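Long-range contact in uncharacterized protein (PDB 4JPQ), which is of unknown function but probably binds carbohydrate through a family 9-like carbohydrate-binding domain: residues V23-L37 with V51-H65. Residues are numbered along the deposited sequence; the frame is centred on the assembly and turned at random.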
loop_
_atom_site.group_PDB
_atom_site.type_symbol
_atom_site.label_atom_id
_atom_site.label_comp_id
_atom_site.label_asym_id
_atom_site.label_seq_id
_atom_site.Cartn_x
_atom_site.Cartn_y
_atom_site.Cartn_z
ATOM N N VAL A 23 -11.611 6.213 8.454
ATOM C CA VAL A 23 -10.198 6.187 8.880
ATOM C C VAL A 23 -9.472 7.543 8.923
ATOM O O VAL A 23 -8.715 7.780 9.855
ATOM C CB VAL A 23 -9.390 5.127 8.084
ATOM C CG1 VAL A 23 -7.888 5.202 8.325
ATOM C CG2 VAL A 23 -9.889 3.734 8.431
ATOM N N PRO A 24 -9.666 8.414 7.919
ATOM C CA PRO A 24 -8.945 9.702 7.953
ATOM C C PRO A 24 -9.241 10.529 9.196
ATOM O O PRO A 24 -8.324 11.139 9.769
ATOM C CB PRO A 24 -9.417 10.395 6.675
ATOM C CG PRO A 24 -9.642 9.256 5.741
ATOM C CD PRO A 24 -10.284 8.195 6.601
ATOM N N SER A 25 -10.506 10.538 9.592
ATOM C CA SER A 25 -10.942 11.211 10.819
ATOM C C SER A 25 -10.327 10.565 12.063
ATOM O O SER A 25 -9.828 11.252 12.943
ATOM C CB SER A 25 -12.453 11.131 10.930
ATOM O OG SER A 25 -12.888 11.585 12.186
ATOM N N LEU A 26 -10.348 9.240 12.108
ATOM C CA LEU A 26 -9.757 8.487 13.218
ATOM C C LEU A 26 -8.285 8.833 13.400
ATOM O O LEU A 26 -7.835 9.085 14.523
ATOM C CB LEU A 26 -9.893 6.982 12.976
ATOM C CG LEU A 26 -9.435 6.030 14.071
ATOM C CD1 LEU A 26 -10.231 6.263 15.338
ATOM C CD2 LEU A 26 -9.600 4.596 13.619
ATOM N N LEU A 27 -7.560 8.867 12.285
ATOM C CA LEU A 27 -6.134 9.156 12.289
ATOM C C LEU A 27 -5.823 10.600 12.667
ATOM O O LEU A 27 -4.862 10.834 13.421
ATOM C CB LEU A 27 -5.503 8.748 10.964
ATOM C CG LEU A 27 -5.593 7.235 10.653
ATOM C CD1 LEU A 27 -5.034 6.979 9.273
ATOM C CD2 LEU A 27 -4.862 6.354 11.655
ATOM N N ASP A 28 -6.625 11.553 12.176
ATOM C CA ASP A 28 -6.463 12.973 12.571
ATOM C C ASP A 28 -6.764 13.148 14.068
ATOM O O ASP A 28 -6.131 13.978 14.733
ATOM C CB ASP A 28 -7.354 13.913 11.744
ATOM C CG ASP A 28 -6.899 14.061 10.299
ATOM O OD1 ASP A 28 -5.791 13.615 9.929
ATOM O OD2 ASP A 28 -7.670 14.640 9.505
ATOM N N GLY A 29 -7.719 12.358 14.573
ATOM C CA GLY A 29 -8.101 12.346 15.984
ATOM C C GLY A 29 -7.000 11.879 16.907
ATOM O O GLY A 29 -6.920 12.345 18.053
ATOM N N ASN A 30 -6.163 10.962 16.415
ATOM C CA ASN A 30 -4.998 10.450 17.167
ATOM C C ASN A 30 -3.646 11.109 16.809
ATOM O O ASN A 30 -2.610 10.714 17.346
ATOM C CB ASN A 30 -4.923 8.914 17.081
ATOM C CG ASN A 30 -6.101 8.234 17.758
ATOM O OD1 ASN A 30 -6.017 7.818 18.930
ATOM N ND2 ASN A 30 -7.236 8.192 17.065
ATOM N N GLY A 31 -3.672 12.143 15.967
ATOM C CA GLY A 31 -2.473 12.881 15.574
ATOM C C GLY A 31 -1.434 12.046 14.849
ATOM O O GLY A 31 -0.253 12.200 15.105
ATOM N N ILE A 32 -1.877 11.179 13.937
ATOM C CA ILE A 32 -0.980 10.287 13.188
ATOM C C ILE A 32 -0.411 11.074 12.014
ATOM O O ILE A 32 -1.149 11.418 11.116
ATOM C CB ILE A 32 -1.710 8.999 12.713
ATOM C CG1 ILE A 32 -2.413 8.290 13.887
ATOM C CG2 ILE A 32 -0.735 8.047 12.029
ATOM C CD1 ILE A 32 -1.527 7.960 15.084
ATOM N N GLU A 33 0.898 11.330 12.024
ATOM C CA GLU A 33 1.552 12.193 11.021
ATOM C C GLU A 33 1.772 11.516 9.668
ATOM O O GLU A 33 1.941 10.298 9.596
ATOM C CB GLU A 33 2.942 12.652 11.517
ATOM C CG GLU A 33 3.262 14.109 11.219
ATOM C CD GLU A 33 2.561 15.073 12.168
ATOM O OE1 GLU A 33 1.839 14.629 13.084
ATOM O OE2 GLU A 33 2.742 16.294 12.002
ATOM N N PHE A 34 1.828 12.333 8.614
ATOM C CA PHE A 34 2.115 11.850 7.250
ATOM C C PHE A 34 3.619 11.721 7.014
ATOM O O PHE A 34 4.411 12.472 7.569
ATOM C CB PHE A 34 1.495 12.747 6.168
ATOM C CG PHE A 34 0.004 12.647 6.092
ATOM C CD1 PHE A 34 -0.595 11.552 5.468
ATOM C CD2 PHE A 34 -0.807 13.628 6.654
ATOM C CE1 PHE A 34 -1.983 11.438 5.407
ATOM C CE2 PHE A 34 -2.196 13.519 6.596
ATOM C CZ PHE A 34 -2.786 12.419 5.978
ATOM N N GLN A 35 3.975 10.755 6.176
ATOM C CA GLN A 35 5.345 10.437 5.784
ATOM C C GLN A 35 5.423 10.636 4.273
ATOM O O GLN A 35 4.515 10.185 3.562
ATOM C CB GLN A 35 5.645 8.953 6.075
ATOM C CG GLN A 35 5.265 8.454 7.467
ATOM C CD GLN A 35 5.972 9.212 8.559
ATOM O OE1 GLN A 35 5.344 9.745 9.472
ATOM N NE2 GLN A 35 7.289 9.300 8.452
ATOM N N PRO A 36 6.489 11.286 3.767
ATOM C CA PRO A 36 6.575 11.436 2.320
ATOM C C PRO A 36 6.975 10.115 1.630
ATOM O O PRO A 36 7.743 9.332 2.190
ATOM C CB PRO A 36 7.649 12.519 2.144
ATOM C CG PRO A 36 8.528 12.382 3.334
ATOM C CD PRO A 36 7.698 11.795 4.443
ATOM N N LEU A 37 6.398 9.874 0.450
ATOM C CA LEU A 37 6.706 8.724 -0.419
ATOM C C LEU A 37 7.209 9.398 -1.697
ATOM O O LEU A 37 6.430 9.692 -2.601
ATOM C CB LEU A 37 5.445 7.890 -0.629
ATOM C CG LEU A 37 5.545 6.481 -1.224
ATOM C CD1 LEU A 37 4.178 5.811 -1.170
ATOM C CD2 LEU A 37 6.085 6.462 -2.640
ATOM N N VAL A 51 3.177 12.649 -3.279
ATOM C CA VAL A 51 2.493 11.564 -2.559
ATOM C C VAL A 51 2.982 11.448 -1.113
ATOM O O VAL A 51 4.178 11.538 -0.844
ATOM C CB VAL A 51 2.701 10.206 -3.279
ATOM C CG1 VAL A 51 2.011 9.056 -2.538
ATOM C CG2 VAL A 51 2.193 10.293 -4.714
ATOM N N SER A 52 2.040 11.248 -0.196
ATOM C CA SER A 52 2.341 11.016 1.208
ATOM C C SER A 52 1.422 9.908 1.733
ATOM O O SER A 52 0.386 9.596 1.125
ATOM C CB SER A 52 2.209 12.300 2.030
ATOM O OG SER A 52 0.871 12.738 2.102
ATOM N N PHE A 53 1.829 9.300 2.842
ATOM C CA PHE A 53 1.053 8.246 3.474
ATOM C C PHE A 53 1.206 8.262 4.995
ATOM O O PHE A 53 2.035 8.984 5.519
ATOM C CB PHE A 53 1.480 6.881 2.928
ATOM C CG PHE A 53 2.808 6.401 3.455
ATOM C CD1 PHE A 53 3.992 6.919 2.959
ATOM C CD2 PHE A 53 2.866 5.427 4.455
ATOM C CE1 PHE A 53 5.221 6.483 3.446
ATOM C CE2 PHE A 53 4.085 4.983 4.945
ATOM C CZ PHE A 53 5.267 5.512 4.440
ATOM N N ARG A 54 0.390 7.465 5.680
ATOM C CA ARG A 54 0.511 7.293 7.124
ATOM C C ARG A 54 -0.093 5.974 7.538
ATOM O O ARG A 54 -0.970 5.440 6.866
ATOM C CB ARG A 54 -0.092 8.433 7.921
ATOM C CG ARG A 54 -1.559 8.664 7.669
ATOM C CD ARG A 54 -2.069 9.782 8.540
ATOM N NE ARG A 54 -3.462 10.079 8.234
ATOM C CZ ARG A 54 -4.183 11.045 8.811
ATOM N NH1 ARG A 54 -3.690 11.814 9.789
ATOM N NH2 ARG A 54 -5.446 11.226 8.437
ATOM N N ILE A 55 0.395 5.479 8.666
ATOM C CA ILE A 55 0.065 4.163 9.127
ATOM C C ILE A 55 -0.097 4.090 10.650
ATOM O O ILE A 55 0.603 4.771 11.399
ATOM C CB ILE A 55 1.134 3.168 8.590
ATOM C CG1 ILE A 55 0.716 1.708 8.864
ATOM C CG2 ILE A 55 2.541 3.494 9.128
ATOM C CD1 ILE A 55 1.625 0.684 8.244
ATOM N N ALA A 56 -1.018 3.235 11.080
ATOM C CA ALA A 56 -1.289 2.976 12.502
ATOM C C ALA A 56 -1.906 1.593 12.642
ATOM O O ALA A 56 -2.077 0.907 11.628
ATOM C CB ALA A 56 -2.226 4.021 13.043
ATOM N N HIS A 57 -2.225 1.176 13.866
ATOM C CA HIS A 57 -2.853 -0.131 14.069
ATOM C C HIS A 57 -3.797 -0.190 15.244
ATOM O O HIS A 57 -3.658 0.563 16.200
ATOM C CB HIS A 57 -1.794 -1.242 14.193
ATOM C CG HIS A 57 -1.035 -1.240 15.487
ATOM N ND1 HIS A 57 -1.224 -2.197 16.461
ATOM C CD2 HIS A 57 -0.076 -0.407 15.960
ATOM C CE1 HIS A 57 -0.407 -1.960 17.472
ATOM N NE2 HIS A 57 0.295 -0.876 17.195
ATOM N N THR A 58 -4.736 -1.121 15.156
ATOM C CA THR A 58 -5.707 -1.376 16.206
ATOM C C THR A 58 -5.337 -2.557 17.103
ATOM O O THR A 58 -6.019 -2.799 18.092
ATOM C CB THR A 58 -7.086 -1.651 15.594
ATOM O OG1 THR A 58 -7.055 -2.863 14.832
ATOM C CG2 THR A 58 -7.498 -0.488 14.687
ATOM N N GLY A 59 -4.289 -3.298 16.753
ATOM C CA GLY A 59 -3.903 -4.523 17.459
ATOM C C GLY A 59 -4.317 -5.709 16.583
ATOM O O GLY A 59 -3.541 -6.653 16.404
ATOM N N ARG A 60 -5.544 -5.655 16.049
ATOM C CA ARG A 60 -6.081 -6.646 15.117
ATOM C C ARG A 60 -5.932 -6.210 13.649
ATOM O O ARG A 60 -6.010 -7.061 12.772
ATOM C CB ARG A 60 -7.577 -6.902 15.386
ATOM C CG ARG A 60 -7.964 -7.151 16.853
ATOM C CD ARG A 60 -9.457 -7.393 17.033
ATOM N NE ARG A 60 -10.270 -6.330 16.416
ATOM C CZ ARG A 60 -11.604 -6.312 16.370
ATOM N NH1 ARG A 60 -12.333 -7.275 16.948
ATOM N NH2 ARG A 60 -12.220 -5.299 15.758
ATOM N N GLU A 61 -5.749 -4.911 13.368
ATOM C CA GLU A 61 -5.732 -4.391 11.979
ATOM C C GLU A 61 -4.710 -3.292 11.727
ATOM O O GLU A 61 -4.442 -2.499 12.622
ATOM C CB GLU A 61 -7.110 -3.790 11.664
ATOM C CG GLU A 61 -8.280 -4.766 11.719
ATOM C CD GLU A 61 -9.501 -4.176 12.358
ATOM O OE1 GLU A 61 -9.459 -3.865 13.572
ATOM O OE2 GLU A 61 -10.497 -4.035 11.635
ATOM N N ILE A 62 -4.186 -3.243 10.501
ATOM C CA ILE A 62 -3.272 -2.192 10.048
ATOM C C ILE A 62 -4.130 -1.201 9.269
ATOM O O ILE A 62 -4.899 -1.613 8.396
ATOM C CB ILE A 62 -2.180 -2.702 9.086
ATOM C CG1 ILE A 62 -1.321 -3.755 9.777
ATOM C CG2 ILE A 62 -1.301 -1.540 8.610
ATOM C CD1 ILE A 62 -0.332 -4.448 8.862
ATOM N N LEU A 63 -3.938 0.086 9.561
ATOM C CA LEU A 63 -4.659 1.181 8.954
ATOM C C LEU A 63 -3.697 2.004 8.106
ATOM O O LEU A 63 -2.734 2.557 8.642
ATOM C CB LEU A 63 -5.232 2.073 10.054
ATOM C CG LEU A 63 -6.095 1.409 11.121
ATOM C CD1 LEU A 63 -6.599 2.465 12.087
ATOM C CD2 LEU A 63 -7.263 0.649 10.512
ATOM N N LEU A 64 -3.965 2.092 6.798
ATOM C CA LEU A 64 -3.165 2.879 5.841
ATOM C C LEU A 64 -3.999 3.960 5.194
ATOM O O LEU A 64 -5.135 3.692 4.814
ATOM C CB LEU A 64 -2.678 2.023 4.684
ATOM C CG LEU A 64 -1.596 1.007 4.880
ATOM C CD1 LEU A 64 -1.415 0.239 3.583
ATOM C CD2 LEU A 64 -0.307 1.696 5.282
ATOM N N HIS A 65 -3.395 5.138 5.016
ATOM C CA HIS A 65 -4.025 6.280 4.395
ATOM C C HIS A 65 -2.989 6.947 3.500
ATOM O O HIS A 65 -1.967 7.395 3.997
ATOM C CB HIS A 65 -4.552 7.242 5.472
ATOM C CG HIS A 65 -5.253 8.446 4.925
ATOM N ND1 HIS A 65 -5.062 9.716 5.423
ATOM C CD2 HIS A 65 -6.106 8.579 3.888
ATOM C CE1 HIS A 65 -5.786 10.575 4.733
ATOM N NE2 HIS A 65 -6.433 9.910 3.798
HETATM O O HOH W 1 6.247 12.558 -3.655
#
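Q35 and F53 form an antiparallel hydrogen-bonded pair, with Q35 N to F53 O at 2.7 Å and F53 N to Q35 O at 2.9 Å. L37 N continues the pairing to V51 O, and a water joins L37 O to V51 N. Helix 23-29 crosses strand 61-65 at 99°, with the axes 9.3 Å apart. A Schellman motif with G31 as C-prime residue ends the helix and turns the chain toward the short strand.

R54 of strand 51-57 reaches helix 23-29 and residues 32-34. Its chain runs extended from CG to NE and carries the guanidinium between L27 and F34. L27 CB lies over the centre of one face, 3.4 Å from R54 CZ. F34 CZ lies over the rim of the opposite face, planes 23° apart, and R54 CD sits over the F34 ring. R54 NH1 and NH2 both grip D28 OD1 in a salt bridge, each at 2.8 Å. R54 NH1 also donates to I32 O (2.9 Å), nearly straight at 167°. A methionine at R54 would probably leave D28 without its charge partner and the I32 carbonyl without this donor. R54 NE donates to H65 ND1, while H65 NE2 is hydrogen-bonded to E156 OE1. P24 CG sits over the H65 ring.

L27 CD2 packs on A56. V23 touches V158 and V160, so the helix lies over strands 61-65 and 152-162 of the beta-sandwich.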